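Long-range contact in EXOU (Pseudomonas aeruginosa, PDB 4AKX), which probably hydrolyses host-cell phospholipids as a patatin-like toxin delivered by the type III secretion system, and forms a complex with the chaperone SpcU: residues B[341-346]-B[392-397]. Sequence-based numbering, arbitrary orientation.
Sequences RNDNLI and REQTVV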
ATOM      1  N   ARG B 341      -9.072 -37.915 -12.081  1.00 85.29           N
ATOM      2  CA  ARG B 341      -9.122 -39.238 -12.720  1.00 87.30           C
ATOM      3  C   ARG B 341      -8.181 -40.271 -12.159  1.00 86.42           C
ATOM      4  O   ARG B 341      -8.290 -41.451 -12.479  1.00 91.60           O
ATOM      5  CB  ARG B 341      -9.072 -39.183 -14.250  1.00 90.03           C
ATOM      6  CG  ARG B 341      -7.878 -38.503 -14.871  1.00 96.94           C
ATOM      7  CD  ARG B 341      -7.875 -38.777 -16.372  1.00109.08           C
ATOM      8  NE  ARG B 341      -7.348 -37.657 -17.156  1.00121.19           N
ATOM      9  CZ  ARG B 341      -7.635 -37.432 -18.440  1.00127.86           C
ATOM     10  NH1 ARG B 341      -8.448 -38.249 -19.095  1.00135.65           N
ATOM     11  NH2 ARG B 341      -7.112 -36.384 -19.072  1.00125.95           N
ATOM     12  N   ASN B 342      -7.285 -39.846 -11.289  1.00 86.39           N
ATOM     13  CA  ASN B 342      -6.304 -40.764 -10.747  1.00 89.15           C
ATOM     14  C   ASN B 342      -5.556 -40.145  -9.589  1.00 91.25           C
ATOM     15  O   ASN B 342      -5.760 -38.990  -9.255  1.00 93.34           O
ATOM     16  CB  ASN B 342      -5.319 -41.181 -11.833  1.00 86.72           C
ATOM     17  CG  ASN B 342      -4.504 -40.029 -12.320  1.00 86.40           C
ATOM     18  OD1 ASN B 342      -3.618 -39.552 -11.617  1.00 87.22           O
ATOM     19  ND2 ASN B 342      -4.824 -39.536 -13.509  1.00 87.71           N
ATOM     20  N   ASP B 343      -4.683 -40.932  -8.984  1.00 93.75           N
ATOM     21  CA  ASP B 343      -3.951 -40.527  -7.809  1.00 91.51           C
ATOM     22  C   ASP B 343      -2.488 -40.707  -8.104  1.00 92.22           C
ATOM     23  O   ASP B 343      -2.111 -41.477  -8.992  1.00 94.42           O
ATOM     24  CB  ASP B 343      -4.324 -41.423  -6.631  1.00 93.95           C
ATOM     25  CG  ASP B 343      -5.305 -40.772  -5.685  1.00 97.66           C
ATOM     26  OD1 ASP B 343      -6.119 -39.949  -6.152  1.00100.26           O
ATOM     27  OD2 ASP B 343      -5.254 -41.076  -4.469  1.00 97.49           O
ATOM     28  N   ASN B 344      -1.664 -40.030  -7.325  1.00 93.10           N
ATOM     29  CA  ASN B 344      -0.232 -40.188  -7.409  1.00 91.35           C
ATOM     30  C   ASN B 344       0.359 -40.695  -6.126  1.00 93.51           C
ATOM     31  O   ASN B 344      -0.027 -40.267  -5.042  1.00 94.87           O
ATOM     32  CB  ASN B 344       0.402 -38.868  -7.759  1.00 89.75           C
ATOM     33  CG  ASN B 344       0.118 -38.474  -9.167  1.00 88.65           C
ATOM     34  OD1 ASN B 344       0.613 -39.102 -10.093  1.00 92.26           O
ATOM     35  ND2 ASN B 344      -0.713 -37.458  -9.349  1.00 87.14           N
ATOM     36  N   LEU B 345       1.296 -41.623  -6.247  1.00 95.83           N
ATOM     37  CA  LEU B 345       2.165 -41.950  -5.128  1.00 97.36           C
ATOM     38  C   LEU B 345       3.449 -41.186  -5.331  1.00 97.74           C
ATOM     39  O   LEU B 345       4.168 -41.423  -6.314  1.00101.16           O
ATOM     40  CB  LEU B 345       2.438 -43.456  -5.063  1.00 95.05           C
ATOM     41  CG  LEU B 345       3.123 -43.976  -3.793  1.00 94.37           C
ATOM     42  CD1 LEU B 345       2.634 -43.289  -2.531  1.00 92.14           C
ATOM     43  CD2 LEU B 345       2.942 -45.480  -3.686  1.00 96.34           C
ATOM     44  N   ILE B 346       3.709 -40.230  -4.451  1.00 93.55           N
ATOM     45  CA  ILE B 346       4.828 -39.357  -4.648  1.00 94.73           C
ATOM     46  C   ILE B 346       5.847 -39.674  -3.591  1.00 99.78           C
ATOM     47  O   ILE B 346       5.586 -39.477  -2.408  1.00106.76           O
ATOM     48  CB  ILE B 346       4.421 -37.883  -4.547  1.00 96.45           C
ATOM     49  CG1 ILE B 346       3.140 -37.621  -5.348  1.00 99.05           C
ATOM     50  CG2 ILE B 346       5.534 -36.993  -5.065  1.00 95.69           C
ATOM     51  CD1 ILE B 346       2.193 -36.608  -4.717  1.00 98.28           C
ATOM     52  N   ARG B 392       0.356 -33.078  -0.516  1.00109.81           N
ATOM     53  CA  ARG B 392       0.785 -33.655   0.741  1.00113.68           C
ATOM     54  C   ARG B 392       0.112 -35.022   0.980  1.00114.15           C
ATOM     55  O   ARG B 392       0.765 -35.987   1.381  1.00118.56           O
ATOM     56  CB  ARG B 392       0.466 -32.688   1.879  1.00115.85           C
ATOM     57  CG  ARG B 392       0.959 -33.127   3.247  1.00122.93           C
ATOM     58  CD  ARG B 392       2.441 -32.824   3.449  1.00127.96           C
ATOM     59  NE  ARG B 392       2.792 -31.422   3.182  1.00129.10           N
ATOM     60  CZ  ARG B 392       2.656 -30.420   4.055  1.00129.87           C
ATOM     61  NH1 ARG B 392       2.141 -30.639   5.261  1.00130.03           N
ATOM     62  NH2 ARG B 392       3.028 -29.192   3.715  1.00128.13           N
ATOM     63  N   GLU B 393      -1.185 -35.102   0.701  1.00110.14           N
ATOM     64  CA  GLU B 393      -1.975 -36.280   1.023  1.00107.79           C
ATOM     65  C   GLU B 393      -1.493 -37.472   0.215  1.00103.04           C
ATOM     66  O   GLU B 393      -1.674 -38.619   0.617  1.00103.40           O
ATOM     67  CB  GLU B 393      -3.465 -36.002   0.765  1.00111.16           C
ATOM     68  CG  GLU B 393      -4.407 -37.182   0.977  1.00115.08           C
ATOM     69  CD  GLU B 393      -4.921 -37.278   2.401  1.00123.70           C
ATOM     70  OE1 GLU B 393      -4.102 -37.173   3.350  1.00128.31           O
ATOM     71  OE2 GLU B 393      -6.147 -37.479   2.574  1.00126.89           O
ATOM     72  N   GLN B 394      -0.866 -37.193  -0.918  1.00 99.70           N
ATOM     73  CA  GLN B 394      -0.450 -38.239  -1.842  1.00 98.32           C
ATOM     74  C   GLN B 394       1.055 -38.415  -1.826  1.00 98.92           C
ATOM     75  O   GLN B 394       1.622 -39.064  -2.701  1.00 98.31           O
ATOM     76  CB  GLN B 394      -0.858 -37.889  -3.259  1.00 96.11           C
ATOM     77  CG  GLN B 394      -2.332 -37.653  -3.479  1.00 97.16           C
ATOM     78  CD  GLN B 394      -2.672 -37.632  -4.956  1.00 96.62           C
ATOM     79  OE1 GLN B 394      -3.521 -38.393  -5.423  1.00 96.42           O
ATOM     80  NE2 GLN B 394      -1.982 -36.784  -5.709  1.00 96.69           N
ATOM     81  N   THR B 395       1.712 -37.818  -0.845  1.00101.48           N
ATOM     82  CA  THR B 395       3.157 -37.880  -0.791  1.00105.13           C
ATOM     83  C   THR B 395       3.670 -38.534   0.492  1.00110.47           C
ATOM     84  O   THR B 395       3.491 -38.004   1.609  1.00113.95           O
ATOM     85  CB  THR B 395       3.815 -36.494  -1.065  1.00105.55           C
ATOM     86  OG1 THR B 395       5.080 -36.681  -1.696  1.00102.73           O
ATOM     87  CG2 THR B 395       4.001 -35.659   0.223  1.00107.69           C
ATOM     88  N   VAL B 396       4.258 -39.715   0.330  1.00112.46           N
ATOM     89  CA  VAL B 396       5.049 -40.338   1.400  1.00118.72           C
ATOM     90  C   VAL B 396       6.542 -39.996   1.269  1.00117.89           C
ATOM     91  O   VAL B 396       7.113 -40.031   0.178  1.00112.11           O
ATOM     92  CB  VAL B 396       4.792 -41.871   1.532  1.00119.86           C
ATOM     93  CG1 VAL B 396       4.450 -42.491   0.183  1.00118.11           C
ATOM     94  CG2 VAL B 396       5.978 -42.583   2.188  1.00117.71           C
ATOM     95  N   VAL B 397       7.149 -39.643   2.397  1.00122.08           N
ATOM     96  CA  VAL B 397       8.443 -38.976   2.404  1.00123.61           C
ATOM     97  C   VAL B 397       9.431 -39.730   3.306  1.00124.82           C
ATOM     98  O   VAL B 397       9.393 -39.597   4.526  1.00124.16           O
ATOM     99  CB  VAL B 397       8.287 -37.481   2.814  1.00122.98           C
ATOM    100  CG1 VAL B 397       7.835 -37.340   4.260  1.00123.67           C
ATOM    101  CG2 VAL B 397       9.565 -36.698   2.555  1.00127.79           C
TER
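At the edge of the mixed sheet of the patatin-like phospholipase fold, strand 343-348 pairs in parallel with the short strand 395-397, the last of the sheet within this chain. The segments 343-346 and 395-397 run 9° apart, in register at Ile346 and Thr395. A type I turn, Arg392 to Thr395, leads from helix 388-392 into the outer strand, so the pairing begins while the chain is still in the turn, with Ile346 N donating to Gln394 O at 3.0 Å, nearly along the C=O axis.

Gln394 carries most of the contact because a long amide can continue the pairing where its own backbone has turned away. Its CG lies anti to the carbonyl carbon (chi1 -58°) and the chain is extended beyond, running back along strand 343-346. Its OE1 accepts from Asn344 N at 3.1 Å, the N-H standing above the carbonyl plane rather than on a lone pair. The same oxygen faces the Asp343 carboxylate, whose plane is turned 85° from the amide. The two share Arg340, which forms a salt bridge with Asp343 OD1 and a hydrogen bond with Gln394 OE1, while Arg442 and Arg74 form salt bridges with Asp343 OD2; these arginines probably keep the carboxylate ionised.

On one face of the sheet, beta-branched Ile346 and Thr395 cross obliquely, and Ile346 CD1 reaches across to Gln394 CB at 3.6 Å. Leu345 and Val396 lie on the other face, joined through CD1 and CG1, and Leu345 also packs against Val435 and Leu439 of helix 423-441. A hydroxyl suits position 395 because it can bond to the neighbouring strand: Thr395 OG1 donates to Ile346 O at 2.9 Å, from above the carbonyl plane.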